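Putative TIM-barrel metal-dependent hydrolase (Mycobacterium avium subsp. paratuberculosis S397, PDB 4DZI) is probably a metal-dependent hydrolase of the amidohydrolase superfamily, built on a TIM barrel that holds a two-metal site, occupied here by cadmium. Local coordinates at residues Leu5-Ile10 and Asp380-Met385; Tyr16-Asp21 and Asn147-Glu152; Arg25-Lys30 and Met140-Ala145; Ala189-Val194 and Gly224-Phe229; His238-Trp243 and Pro257-Leu262. All coordinates share one frame; numbering follows the deposited sequence.

Contact 1: Leu5-Ile10 and Asp380-Met385; sequences LNYRVI and DIRKIM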
# COMPACT_ATOMS: atom_id res chain seq x y z
N LEU C 5 32.86 7.84 18.81
CA LEU C 5 33.18 6.43 18.67
C LEU C 5 34.69 6.21 18.56
O LEU C 5 35.41 7.12 18.15
CB LEU C 5 32.50 5.85 17.43
CG LEU C 5 30.96 5.75 17.45
CD1 LEU C 5 30.51 5.36 16.05
CD2 LEU C 5 30.48 4.73 18.47
N ASN C 6 35.14 5.00 18.89
CA ASN C 6 36.56 4.64 18.83
C ASN C 6 36.94 4.09 17.47
O ASN C 6 38.06 3.61 17.29
CB ASN C 6 36.89 3.61 19.92
CG ASN C 6 36.75 4.19 21.34
OD1 ASN C 6 37.06 5.34 21.55
ND2 ASN C 6 36.28 3.38 22.29
N TYR C 7 36.02 4.13 16.50
CA TYR C 7 36.33 3.60 15.18
C TYR C 7 35.61 4.46 14.16
O TYR C 7 34.60 5.12 14.52
CB TYR C 7 35.86 2.14 15.06
CG TYR C 7 34.44 1.95 15.59
CD1 TYR C 7 33.32 2.15 14.74
CD2 TYR C 7 34.22 1.61 16.92
CE1 TYR C 7 32.03 2.00 15.22
CE2 TYR C 7 32.93 1.45 17.42
CZ TYR C 7 31.84 1.65 16.55
OH TYR C 7 30.57 1.50 17.10
N ARG C 8 36.12 4.47 12.93
CA ARG C 8 35.45 5.18 11.81
C ARG C 8 34.22 4.40 11.44
O ARG C 8 34.18 3.20 11.61
CB ARG C 8 36.37 5.32 10.61
CG ARG C 8 37.61 6.18 10.89
CD ARG C 8 38.72 5.86 9.88
NE ARG C 8 39.22 4.49 10.06
CZ ARG C 8 40.05 3.88 9.21
NH1 ARG C 8 40.46 2.63 9.42
NH2 ARG C 8 40.44 4.54 8.12
N VAL C 9 33.22 5.09 10.89
CA VAL C 9 31.99 4.41 10.53
C VAL C 9 31.91 4.16 9.04
O VAL C 9 32.69 4.71 8.25
CB VAL C 9 30.76 5.20 11.02
CG1 VAL C 9 30.84 5.39 12.54
CG2 VAL C 9 30.66 6.56 10.34
N ILE C 10 30.96 3.31 8.62
CA ILE C 10 30.71 3.05 7.22
C ILE C 10 29.26 3.53 7.00
O ILE C 10 28.36 2.98 7.60
CB ILE C 10 30.80 1.55 6.91
CG1 ILE C 10 32.14 0.97 7.38
CG2 ILE C 10 30.51 1.29 5.41
CD1 ILE C 10 33.34 1.45 6.61
N ASP C 380 27.09 -4.39 19.57
CA ASP C 380 26.03 -4.27 18.57
C ASP C 380 26.06 -2.91 17.86
O ASP C 380 25.72 -2.83 16.67
CB ASP C 380 24.62 -4.52 19.20
CG ASP C 380 24.30 -6.00 19.37
OD1 ASP C 380 25.03 -6.86 18.83
OD2 ASP C 380 23.29 -6.30 20.04
N ILE C 381 26.41 -1.85 18.58
CA ILE C 381 26.56 -0.53 17.94
C ILE C 381 27.66 -0.59 16.89
O ILE C 381 27.51 -0.04 15.81
CB ILE C 381 26.82 0.59 18.96
CG1 ILE C 381 25.55 0.77 19.81
CG2 ILE C 381 27.18 1.91 18.27
CD1 ILE C 381 25.72 1.63 21.03
N ARG C 382 28.75 -1.29 17.20
CA ARG C 382 29.83 -1.47 16.20
C ARG C 382 29.34 -2.22 14.96
O ARG C 382 29.77 -1.91 13.84
CB ARG C 382 31.04 -2.16 16.86
CG ARG C 382 32.09 -2.80 15.93
CD ARG C 382 32.98 -1.76 15.26
NE ARG C 382 34.06 -2.37 14.49
CZ ARG C 382 35.34 -2.38 14.85
NH1 ARG C 382 35.72 -1.83 16.01
NH2 ARG C 382 36.25 -2.93 14.05
N LYS C 383 28.38 -3.13 15.11
CA LYS C 383 27.84 -3.81 13.94
C LYS C 383 27.02 -2.83 13.12
O LYS C 383 27.18 -2.75 11.91
CB LYS C 383 26.92 -4.99 14.32
CG LYS C 383 27.65 -6.15 14.97
CD LYS C 383 26.66 -7.25 15.29
CE LYS C 383 27.44 -8.51 15.68
NZ LYS C 383 26.59 -9.73 15.81
N ILE C 384 26.12 -2.12 13.80
CA ILE C 384 25.21 -1.21 13.10
C ILE C 384 25.95 -0.06 12.42
O ILE C 384 25.65 0.33 11.27
CB ILE C 384 24.16 -0.68 14.08
CG1 ILE C 384 23.23 -1.85 14.47
CG2 ILE C 384 23.32 0.42 13.44
CD1 ILE C 384 22.30 -1.50 15.61
N MET C 385 26.95 0.48 13.11
CA MET C 385 27.70 1.62 12.56
C MET C 385 28.81 1.31 11.57
O MET C 385 29.29 2.20 10.87
CB MET C 385 28.30 2.43 13.72
CG MET C 385 27.28 3.01 14.69
SD MET C 385 26.06 4.13 13.92
CE MET C 385 27.06 5.50 13.36

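Contact 2: Tyr16-Asp21 and Asn147-Glu152; sequences YYEPLD and NLWLDE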
# COMPACT_ATOMS: atom_id res chain seq x y z
N TYR C 16 25.81 12.69 -3.72
CA TYR C 16 26.36 13.82 -4.45
C TYR C 16 25.18 14.56 -5.09
O TYR C 16 24.04 14.04 -5.12
CB TYR C 16 27.35 13.35 -5.53
CG TYR C 16 26.83 12.18 -6.30
CD1 TYR C 16 25.83 12.33 -7.28
CD2 TYR C 16 27.29 10.89 -6.03
CE1 TYR C 16 25.33 11.23 -7.96
CE2 TYR C 16 26.78 9.77 -6.71
CZ TYR C 16 25.81 9.95 -7.68
OH TYR C 16 25.29 8.88 -8.35
N TYR C 17 25.43 15.77 -5.60
CA TYR C 17 24.44 16.46 -6.42
C TYR C 17 25.03 16.44 -7.82
O TYR C 17 26.16 16.92 -8.07
CB TYR C 17 24.23 17.87 -5.90
CG TYR C 17 23.47 17.91 -4.58
CD1 TYR C 17 22.23 17.28 -4.46
CD2 TYR C 17 23.99 18.51 -3.44
CE1 TYR C 17 21.50 17.31 -3.28
CE2 TYR C 17 23.29 18.52 -2.25
CZ TYR C 17 22.04 17.92 -2.17
OH TYR C 17 21.33 17.97 -0.98
N GLU C 18 24.31 15.87 -8.76
CA GLU C 18 24.84 15.74 -10.13
C GLU C 18 25.03 17.08 -10.80
O GLU C 18 24.21 17.95 -10.68
CB GLU C 18 23.90 14.94 -11.02
CG GLU C 18 23.68 13.48 -10.62
CD GLU C 18 22.61 13.26 -9.56
OE1 GLU C 18 22.15 14.19 -8.87
OE2 GLU C 18 22.17 12.10 -9.44
N PRO C 19 26.11 17.21 -11.57
CA PRO C 19 26.19 18.36 -12.47
C PRO C 19 25.18 18.23 -13.61
O PRO C 19 24.65 17.14 -13.88
CB PRO C 19 27.62 18.26 -13.01
CG PRO C 19 27.91 16.79 -12.99
CD PRO C 19 27.27 16.30 -11.71
N LEU C 20 24.90 19.34 -14.28
CA LEU C 20 23.88 19.33 -15.33
C LEU C 20 24.13 18.32 -16.45
O LEU C 20 23.20 17.94 -17.12
CB LEU C 20 23.73 20.73 -15.94
CG LEU C 20 23.09 21.76 -15.02
CD1 LEU C 20 23.10 23.11 -15.73
CD2 LEU C 20 21.65 21.39 -14.63
N ASP C 21 25.38 17.90 -16.67
CA ASP C 21 25.68 16.96 -17.75
C ASP C 21 25.86 15.51 -17.31
O ASP C 21 26.40 14.65 -18.06
CB ASP C 21 26.92 17.44 -18.56
CG ASP C 21 28.21 17.37 -17.75
OD1 ASP C 21 28.13 17.15 -16.53
OD2 ASP C 21 29.30 17.53 -18.34
N ASN C 147 26.42 6.10 -15.76
CA ASN C 147 27.40 5.27 -15.09
C ASN C 147 28.82 5.68 -15.52
O ASN C 147 29.72 5.67 -14.71
CB ASN C 147 27.14 3.81 -15.42
CG ASN C 147 25.92 3.25 -14.71
OD1 ASN C 147 25.41 3.85 -13.77
ND2 ASN C 147 25.49 2.07 -15.14
N LEU C 148 28.98 6.04 -16.80
CA LEU C 148 30.28 6.55 -17.28
C LEU C 148 30.62 7.85 -16.55
O LEU C 148 31.74 8.04 -16.09
CB LEU C 148 30.25 6.78 -18.80
CG LEU C 148 30.23 5.52 -19.70
CD1 LEU C 148 29.94 5.85 -21.16
CD2 LEU C 148 31.57 4.81 -19.58
N TRP C 149 29.65 8.77 -16.46
CA TRP C 149 29.85 9.99 -15.74
C TRP C 149 30.23 9.72 -14.29
O TRP C 149 31.11 10.37 -13.70
CB TRP C 149 28.58 10.90 -15.80
CG TRP C 149 28.72 11.92 -14.72
CD1 TRP C 149 29.51 13.06 -14.74
CD2 TRP C 149 28.21 11.83 -13.33
NE1 TRP C 149 29.49 13.69 -13.54
CE2 TRP C 149 28.69 13.00 -12.64
CE3 TRP C 149 27.37 10.92 -12.65
CZ2 TRP C 149 28.40 13.24 -11.31
CZ3 TRP C 149 27.07 11.19 -11.30
CH2 TRP C 149 27.58 12.33 -10.64
N LEU C 150 29.55 8.75 -13.68
CA LEU C 150 29.74 8.48 -12.25
C LEU C 150 31.15 7.95 -11.98
O LEU C 150 31.81 8.36 -11.02
CB LEU C 150 28.71 7.45 -11.77
CG LEU C 150 28.78 7.05 -10.30
CD1 LEU C 150 28.47 8.19 -9.34
CD2 LEU C 150 27.77 5.90 -10.12
N ASP C 151 31.60 7.07 -12.85
CA ASP C 151 32.92 6.46 -12.66
C ASP C 151 33.99 7.52 -12.91
O ASP C 151 35.08 7.48 -12.33
CB ASP C 151 33.09 5.30 -13.64
CG ASP C 151 34.27 4.36 -13.24
OD1 ASP C 151 34.60 4.24 -12.04
OD2 ASP C 151 34.82 3.70 -14.15
N GLU C 152 33.69 8.46 -13.80
CA GLU C 152 34.61 9.60 -14.02
C GLU C 152 34.73 10.58 -12.85
O GLU C 152 35.86 10.88 -12.39
CB GLU C 152 34.20 10.31 -15.30
CG GLU C 152 34.98 11.59 -15.61
CD GLU C 152 34.70 12.04 -17.03
OE1 GLU C 152 33.51 12.19 -17.36
OE2 GLU C 152 35.63 12.21 -17.83

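Contact 3: Arg25-Lys30 and Met140-Ala145; sequences RHLDKK and MASVHA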
# COMPACT_ATOMS: atom_id res chain seq x y z
N ARG C 25 26.89 13.98 -20.74
CA ARG C 25 28.33 14.07 -21.02
C ARG C 25 28.80 12.92 -21.89
O ARG C 25 29.59 13.11 -22.82
CB ARG C 25 29.14 14.11 -19.72
CG ARG C 25 30.64 14.30 -19.96
CD ARG C 25 31.44 14.27 -18.66
NE ARG C 25 30.95 15.25 -17.70
CZ ARG C 25 31.41 15.38 -16.45
NH1 ARG C 25 32.42 14.59 -16.02
NH2 ARG C 25 30.89 16.29 -15.65
N HIS C 26 28.32 11.71 -21.58
CA HIS C 26 28.71 10.52 -22.34
C HIS C 26 27.55 9.83 -23.02
O HIS C 26 27.60 8.62 -23.27
CB HIS C 26 29.48 9.55 -21.46
CG HIS C 26 30.70 10.15 -20.83
ND1 HIS C 26 31.82 10.47 -21.55
CD2 HIS C 26 30.96 10.55 -19.52
CE1 HIS C 26 32.74 11.02 -20.74
NE2 HIS C 26 32.22 11.07 -19.49
N LEU C 27 26.50 10.58 -23.34
CA LEU C 27 25.33 10.02 -23.99
C LEU C 27 25.51 9.90 -25.50
O LEU C 27 25.94 10.85 -26.14
CB LEU C 27 24.11 10.89 -23.70
CG LEU C 27 22.74 10.46 -24.21
CD1 LEU C 27 22.28 9.21 -23.47
CD2 LEU C 27 21.75 11.60 -24.04
N ASP C 28 25.13 8.74 -26.03
CA ASP C 28 25.12 8.51 -27.48
C ASP C 28 24.25 9.60 -28.16
O ASP C 28 23.11 9.82 -27.76
CB ASP C 28 24.58 7.11 -27.76
CG ASP C 28 24.50 6.79 -29.25
OD1 ASP C 28 24.52 7.72 -30.08
OD2 ASP C 28 24.42 5.59 -29.58
N LYS C 29 24.77 10.31 -29.16
CA LYS C 29 24.02 11.42 -29.74
C LYS C 29 22.68 11.00 -30.33
O LYS C 29 21.81 11.84 -30.52
CB LYS C 29 24.85 12.17 -30.79
CG LYS C 29 25.83 11.30 -31.53
CD LYS C 29 25.41 11.05 -32.97
CE LYS C 29 26.62 10.62 -33.80
NZ LYS C 29 26.41 10.89 -35.24
N LYS C 30 22.51 9.71 -30.56
CA LYS C 30 21.24 9.17 -31.03
C LYS C 30 20.13 9.53 -30.05
O LYS C 30 18.97 9.67 -30.43
CB LYS C 30 21.33 7.66 -31.17
CG LYS C 30 19.99 7.03 -31.55
CD LYS C 30 20.08 5.52 -31.71
CE LYS C 30 18.76 4.96 -32.23
NZ LYS C 30 18.72 3.47 -32.18
N MET C 140 18.25 2.53 -21.43
CA MET C 140 19.52 1.81 -21.35
C MET C 140 20.69 2.70 -21.72
O MET C 140 21.75 2.63 -21.07
CB MET C 140 19.51 0.54 -22.25
CG MET C 140 18.39 -0.44 -21.95
SD MET C 140 18.21 -0.96 -20.22
CE MET C 140 19.53 -2.13 -20.05
N ALA C 141 20.54 3.53 -22.74
CA ALA C 141 21.64 4.41 -23.13
C ALA C 141 21.89 5.46 -22.07
O ALA C 141 23.04 5.91 -21.86
CB ALA C 141 21.35 5.07 -24.46
N SER C 142 20.82 5.90 -21.40
CA SER C 142 20.96 6.98 -20.45
C SER C 142 21.58 6.45 -19.16
O SER C 142 22.35 7.15 -18.52
CB SER C 142 19.61 7.67 -20.11
OG SER C 142 19.04 8.32 -21.27
N VAL C 143 21.22 5.22 -18.77
CA VAL C 143 21.81 4.62 -17.59
C VAL C 143 23.31 4.41 -17.88
O VAL C 143 24.16 4.70 -17.03
CB VAL C 143 21.10 3.29 -17.23
CG1 VAL C 143 21.93 2.45 -16.28
CG2 VAL C 143 19.71 3.59 -16.64
N HIS C 144 23.66 3.97 -19.09
CA HIS C 144 25.08 3.79 -19.37
C HIS C 144 25.84 5.11 -19.32
O HIS C 144 26.93 5.20 -18.71
CB HIS C 144 25.31 3.03 -20.70
CG HIS C 144 26.74 2.68 -20.93
ND1 HIS C 144 27.43 1.90 -20.06
CD2 HIS C 144 27.63 3.06 -21.93
CE1 HIS C 144 28.71 1.77 -20.51
NE2 HIS C 144 28.82 2.47 -21.65
N ALA C 145 25.27 6.16 -19.91
CA ALA C 145 25.90 7.50 -19.91
C ALA C 145 26.15 7.97 -18.48
O ALA C 145 27.24 8.44 -18.13
CB ALA C 145 25.00 8.51 -20.61
O HOH W 1 27.12 11.18 -19.02
O HOH W 2 24.74 6.22 -23.99

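Contact 4: Ala189-Val194 and Gly224-Phe229; sequences AKLVLV and GVPVGF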
# COMPACT_ATOMS: atom_id res chain seq x y z
N ALA C 189 32.76 -1.99 -9.61
CA ALA C 189 31.60 -1.68 -8.75
C ALA C 189 31.42 -2.74 -7.66
O ALA C 189 31.54 -3.93 -7.92
CB ALA C 189 30.34 -1.58 -9.60
N LYS C 190 31.05 -2.28 -6.47
CA LYS C 190 30.87 -3.14 -5.31
C LYS C 190 29.40 -3.17 -4.85
O LYS C 190 29.03 -3.93 -3.94
CB LYS C 190 31.76 -2.67 -4.14
CG LYS C 190 33.25 -2.64 -4.47
CD LYS C 190 33.75 -3.99 -4.91
CE LYS C 190 35.30 -4.03 -4.89
NZ LYS C 190 35.89 -3.05 -5.84
N LEU C 191 28.61 -2.28 -5.45
CA LEU C 191 27.16 -2.16 -5.12
C LEU C 191 26.51 -1.62 -6.39
O LEU C 191 27.10 -0.74 -7.05
CB LEU C 191 26.93 -1.17 -3.96
CG LEU C 191 25.48 -0.83 -3.58
CD1 LEU C 191 24.71 -2.04 -3.07
CD2 LEU C 191 25.47 0.27 -2.53
N VAL C 192 25.36 -2.16 -6.80
CA VAL C 192 24.65 -1.57 -7.93
C VAL C 192 23.24 -1.19 -7.47
O VAL C 192 22.68 -1.85 -6.58
CB VAL C 192 24.54 -2.52 -9.15
CG1 VAL C 192 25.92 -3.06 -9.53
CG2 VAL C 192 23.58 -3.66 -8.84
N LEU C 193 22.67 -0.16 -8.07
CA LEU C 193 21.30 0.24 -7.71
C LEU C 193 20.33 -0.23 -8.78
O LEU C 193 20.52 0.05 -9.95
CB LEU C 193 21.20 1.77 -7.62
CG LEU C 193 22.15 2.36 -6.60
CD1 LEU C 193 21.93 3.88 -6.60
CD2 LEU C 193 21.92 1.78 -5.21
N VAL C 194 19.27 -0.93 -8.38
CA VAL C 194 18.17 -1.19 -9.28
C VAL C 194 16.99 -0.45 -8.70
O VAL C 194 16.85 -0.39 -7.47
CB VAL C 194 17.89 -2.71 -9.36
CG1 VAL C 194 16.56 -3.00 -10.11
CG2 VAL C 194 19.03 -3.43 -10.09
N GLY C 224 29.35 -11.49 -5.86
CA GLY C 224 29.24 -11.05 -4.46
C GLY C 224 28.89 -9.58 -4.32
O GLY C 224 29.14 -8.97 -3.27
N VAL C 225 28.25 -9.02 -5.35
CA VAL C 225 27.87 -7.61 -5.36
C VAL C 225 26.36 -7.47 -5.08
O VAL C 225 25.52 -8.00 -5.84
CB VAL C 225 28.23 -6.97 -6.73
CG1 VAL C 225 27.52 -5.63 -6.92
CG2 VAL C 225 29.75 -6.82 -6.86
N PRO C 226 26.01 -6.76 -3.98
CA PRO C 226 24.58 -6.61 -3.66
C PRO C 226 23.83 -5.71 -4.63
O PRO C 226 24.42 -4.84 -5.27
CB PRO C 226 24.58 -5.98 -2.26
CG PRO C 226 25.99 -5.95 -1.79
CD PRO C 226 26.88 -6.12 -2.98
N VAL C 227 22.52 -5.91 -4.71
CA VAL C 227 21.65 -4.96 -5.37
C VAL C 227 21.13 -4.02 -4.30
O VAL C 227 20.66 -4.46 -3.24
CB VAL C 227 20.48 -5.65 -6.12
CG1 VAL C 227 19.75 -6.64 -5.21
CG2 VAL C 227 19.55 -4.60 -6.72
N GLY C 228 21.21 -2.72 -4.56
CA GLY C 228 20.64 -1.77 -3.61
C GLY C 228 19.38 -1.17 -4.18
O GLY C 228 19.28 -0.94 -5.39
N PHE C 229 18.39 -0.95 -3.30
CA PHE C 229 17.12 -0.33 -3.66
C PHE C 229 16.97 0.96 -2.86
O PHE C 229 16.73 0.93 -1.65
CB PHE C 229 15.93 -1.27 -3.31
CG PHE C 229 15.88 -2.52 -4.16
CD1 PHE C 229 15.55 -2.44 -5.50
CD2 PHE C 229 16.21 -3.75 -3.61
CE1 PHE C 229 15.52 -3.60 -6.29
CE2 PHE C 229 16.19 -4.91 -4.41
CZ PHE C 229 15.85 -4.83 -5.74

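Contact 5: His238-Trp243 and Pro257-Leu262; sequences HIAAAW and PLDQVL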
# COMPACT_ATOMS: atom_id res chain seq x y z
N HIS C 238 0.75 7.15 -9.13
CA HIS C 238 -0.47 6.61 -9.80
C HIS C 238 -1.60 6.24 -8.83
O HIS C 238 -2.78 6.31 -9.19
CB HIS C 238 -0.17 5.47 -10.79
CG HIS C 238 0.17 4.13 -10.15
ND1 HIS C 238 -0.74 3.15 -9.99
CD2 HIS C 238 1.38 3.62 -9.67
CE1 HIS C 238 -0.15 2.07 -9.42
NE2 HIS C 238 1.15 2.36 -9.23
N ILE C 239 -1.26 5.89 -7.60
CA ILE C 239 -2.27 5.64 -6.57
C ILE C 239 -3.02 6.92 -6.19
O ILE C 239 -4.26 6.97 -6.21
CB ILE C 239 -1.68 4.99 -5.30
CG1 ILE C 239 -1.00 3.65 -5.63
CG2 ILE C 239 -2.78 4.79 -4.26
CD1 ILE C 239 -0.62 2.84 -4.41
N ALA C 240 -2.27 7.96 -5.85
CA ALA C 240 -2.92 9.25 -5.59
C ALA C 240 -3.75 9.66 -6.81
O ALA C 240 -4.83 10.23 -6.66
CB ALA C 240 -1.89 10.32 -5.24
N ALA C 241 -3.27 9.32 -8.01
CA ALA C 241 -3.97 9.67 -9.24
C ALA C 241 -5.34 8.99 -9.32
O ALA C 241 -6.34 9.61 -9.71
CB ALA C 241 -3.14 9.28 -10.45
N ALA C 242 -5.38 7.72 -8.96
CA ALA C 242 -6.61 6.97 -8.97
C ALA C 242 -7.62 7.60 -8.02
O ALA C 242 -8.81 7.46 -8.25
CB ALA C 242 -6.35 5.53 -8.57
N TRP C 243 -7.13 8.26 -6.95
CA TRP C 243 -7.97 8.97 -5.95
C TRP C 243 -8.28 10.40 -6.29
O TRP C 243 -8.75 11.15 -5.45
CB TRP C 243 -7.40 8.84 -4.53
CG TRP C 243 -7.63 7.46 -3.96
CD1 TRP C 243 -6.82 6.33 -4.06
CD2 TRP C 243 -8.80 7.03 -3.20
NE1 TRP C 243 -7.41 5.25 -3.42
CE2 TRP C 243 -8.61 5.62 -2.90
CE3 TRP C 243 -9.96 7.67 -2.77
CZ2 TRP C 243 -9.53 4.90 -2.16
CZ3 TRP C 243 -10.90 6.93 -2.04
CH2 TRP C 243 -10.69 5.59 -1.74
N PRO C 257 -2.09 16.80 0.92
CA PRO C 257 -1.63 15.99 2.04
C PRO C 257 -1.96 14.50 1.86
O PRO C 257 -1.25 13.64 2.42
CB PRO C 257 -2.38 16.58 3.26
CG PRO C 257 -3.43 17.47 2.71
CD PRO C 257 -2.94 17.92 1.36
N LEU C 258 -2.98 14.20 1.06
CA LEU C 258 -3.40 12.79 0.86
C LEU C 258 -2.34 12.02 0.07
O LEU C 258 -2.10 10.83 0.32
CB LEU C 258 -4.78 12.70 0.17
CG LEU C 258 -5.32 11.29 -0.08
CD1 LEU C 258 -5.48 10.56 1.25
CD2 LEU C 258 -6.66 11.37 -0.81
N ASP C 259 -1.68 12.69 -0.87
CA ASP C 259 -0.77 11.98 -1.77
C ASP C 259 0.29 11.16 -1.01
O ASP C 259 0.49 9.97 -1.28
CB ASP C 259 -0.13 12.97 -2.75
CG ASP C 259 -1.16 13.61 -3.68
OD1 ASP C 259 -2.33 13.15 -3.68
OD2 ASP C 259 -0.82 14.55 -4.42
N GLN C 260 0.94 11.75 -0.03
CA GLN C 260 1.99 11.01 0.67
C GLN C 260 1.46 9.92 1.62
O GLN C 260 2.13 8.92 1.88
CB GLN C 260 2.95 11.95 1.41
CG GLN C 260 4.14 11.21 2.02
CD GLN C 260 5.07 10.56 0.99
OE1 GLN C 260 5.95 9.78 1.35
NE2 GLN C 260 4.88 10.87 -0.29
N VAL C 261 0.25 10.13 2.13
CA VAL C 261 -0.37 9.12 2.96
C VAL C 261 -0.64 7.88 2.09
O VAL C 261 -0.54 6.76 2.57
CB VAL C 261 -1.69 9.66 3.57
CG1 VAL C 261 -2.39 8.55 4.31
CG2 VAL C 261 -1.42 10.83 4.52
N LEU C 262 -0.99 8.11 0.83
CA LEU C 262 -1.28 6.99 -0.08
C LEU C 262 -0.03 6.37 -0.66
O LEU C 262 -0.12 5.30 -1.31
CB LEU C 262 -2.09 7.50 -1.28
CG LEU C 262 -3.48 7.99 -0.87
CD1 LEU C 262 -4.26 8.44 -2.10
CD2 LEU C 262 -4.24 6.87 -0.17

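Contact 1: Leu5-Ile10 and Asp380-Met385
The ring of Tyr7 lies between Arg382 on one face and Leu5, two residues earlier in the chain, on the other. Over the centre of the first face sits Arg382 CD, 3.7 Å from the ring centroid and almost on the ring normal, a CH-pi contact; the CB of Leu5 is over the opposite face. The aliphatic chain of Arg382 bends at CB-CG (chi2 76°) and runs back over the ring, so its guanidinium ends off-centre above Tyr7 in a cation-pi pair, CZ 4.9 Å from the centroid and the two planes 43° apart. The same guanidinium is held by a salt bridge from NE to Asp387. At the ring edge Met385 CB meets Tyr7 CE1 at 4.0 Å. These residues join the N-terminal lead-in of strand 9-15, the first strand of the barrel, to the C-terminal helix 378-393. Deeper in, Met385 and Val9 lie side by side, pointing the same way, with Met385 CE 3.9 Å from Val9 CG1. Beside them Ile10 N donates to Met385 O over 3.0 Å, nearly straight at 170° and in the carbonyl plane. Leu5 CD1 and CD2 reach Met385 CG and Ile381 CG2 at 4.2 and 4.3 Å.

Contact 2: Tyr16-Asp21 and Asn147-Glu152
Trp149 turns the edge of its six-membered ring to the face of Tyr16 in a T-shaped pair, where the loop after barrel strand 9-15 meets helix 136-153 of the TIM barrel. The centroids are 5.3 Å apart and the planes stand at 71°, with Trp149 CH2 3.7 Å from Tyr16 CE1. Tyr16, Leu150 and Pro19 round the indole make up the tight part of the contact. Trp149 reaches it because its CG is turned opposite the backbone N (chi1 163°), which sends the indole out from the helix to the loop. From the next residue, Leu150 CD1 crosses the phenol end of Tyr16, 3.4 Å from Tyr16 OH and 3.5 Å from Tyr16 CE2. The CG of Glu18 packs more loosely on the indole, 4.1 Å from Trp149 CH2, while its carboxylate turns to the backbone N-H groups of Thr123, Phe124 and Gly125, which hold it in place. Toward the outside the packing gives way to charges: the partly exposed Asp21 and the exposed Glu152 do not touch each other, but both form salt bridges to Arg25. The closest approach is that of Pro19 to the indole, its CD 3.3 Å from Trp149 CZ2 and its CG 3.5 Å from Trp149 NE1.

Contact 3: Arg25-Lys30 and Met140-Ala145
Leu27 lays its side chain against helix 136-153, fastening the long loop between strands 9-15 and 36-40 to one flank of this TIM-barrel helix. Its CB starts 4.0 Å from Ala145 CB, the methyl that also touches Leu27 CA. From there chi1 of -176° carries CG away from the backbone N, along the helix toward its earlier turn. At the tip CD1 does the touching: it lies 3.7 Å from Ala141 O and 4.0 Å from Ser142 CA, with Ser142 OG at a similar distance and bonded to Ala138 O of its own helix. Two waters bridge the backbones on this surface. One accepts from His26 N and donates weakly to Ala145 O; the ring of His26 bonds through NE2 to Glu152. Farther on, Asp28 OD1 accepts from Lys30 N in an Asx turn, the donor standing well above the carboxylate plane. The other water donates to Ala141 O over 2.7 Å and accepts from Asp28 N at 3.3 Å.

Contact 4: Ala189-Val194 and Gly224-Phe229
Gly228 N donates to Val192 O over 2.6 Å, the shortest polar bond between these strands, and the same carbonyl takes a CA-H...O contact from Val227. Val192 N in turn donates to Pro226 O at 3.2 Å, and Val194 N to Gly228 O at 3.0 Å, the last bent to 150°. The strands therefore run parallel, with Val192 opposite Val227 and Leu193 opposite Gly228. Having no side chain, Gly228 leaves room for Leu193 CD2, 3.8 Å from Gly228 O, and for Leu191 CD1, 3.9 Å from Gly228 N. On the other face, where helix 214-223 packs through Leu220 and Trp217, Val194 CG2 and Val227 CG2 meet at 3.6 Å and Val192 CG1 touches Val225 CG1. Phe229 ranges alongside Val194, its CD1 3.1 Å from Val194 O, with Val227 CG2 over one ring face, toward its rim. Gly224 ends helix 214-223 in a Schellman motif and releases the chain into the second strand, completing a beta-alpha-beta crossover of the TIM barrel.

Contact 5: His238-Trp243 and Pro257-Leu262
Here two short helices pack through apolar side chains within the segment following barrel strand 227-230 of the TIM barrel, beside the second subunit. Helix 238-242 and the weakly bonded helix 257-262 approach to 8.8 Å between axes, their N-to-C directions 125° apart. Leu262 carries most of the contact: its side chain enters between Ile239, Ala240 and Trp243, placed there by a first torsion that sets CG opposite the carbonyl carbon (chi1 -66°). Its CD1 lies 3.8 Å from Ala240 CA and 3.9 Å from Trp243 CD1, and its chain crosses that of Trp243 at about a right angle. Nearer the backbone, Leu262 CB meets Ile239 CG2 at 4.1 Å. The indole is also anchored at its N-H: Trp243 NE1 is hydrogen-bonded to Tyr236 OH of the second subunit, whose Ala197 also packs on the Trp243 side chain; Leu262 itself touches Asp270 of that subunit. On the flank away from the indole, Asp259 swings its carboxylate to the small side chain of Ala240, with OD1 3.3 Å from Ala240 CB.

How the contacts relate
From the N terminus, contact 1 closes the longest loop, tying the start of strand 9-15 to the C-terminal helix 378-393 across 369 intervening residues; the other four all lie inside it. Contact 2 brings the loop after that strand to helix 136-153, and contact 3, nested inside contact 2, fastens a later part of the same loop to an earlier turn of that helix. The two touch through Glu152, which forms a salt bridge to Arg25 and probably a hydrogen bond to His26. Contacts 4 and 5 follow in series: the first pairs neighbouring barrel strands, the second links helices beyond strand 227-230, at the subunit interface. Contacts 3 and 5 each lie opposite contact 1 across the chain's centre.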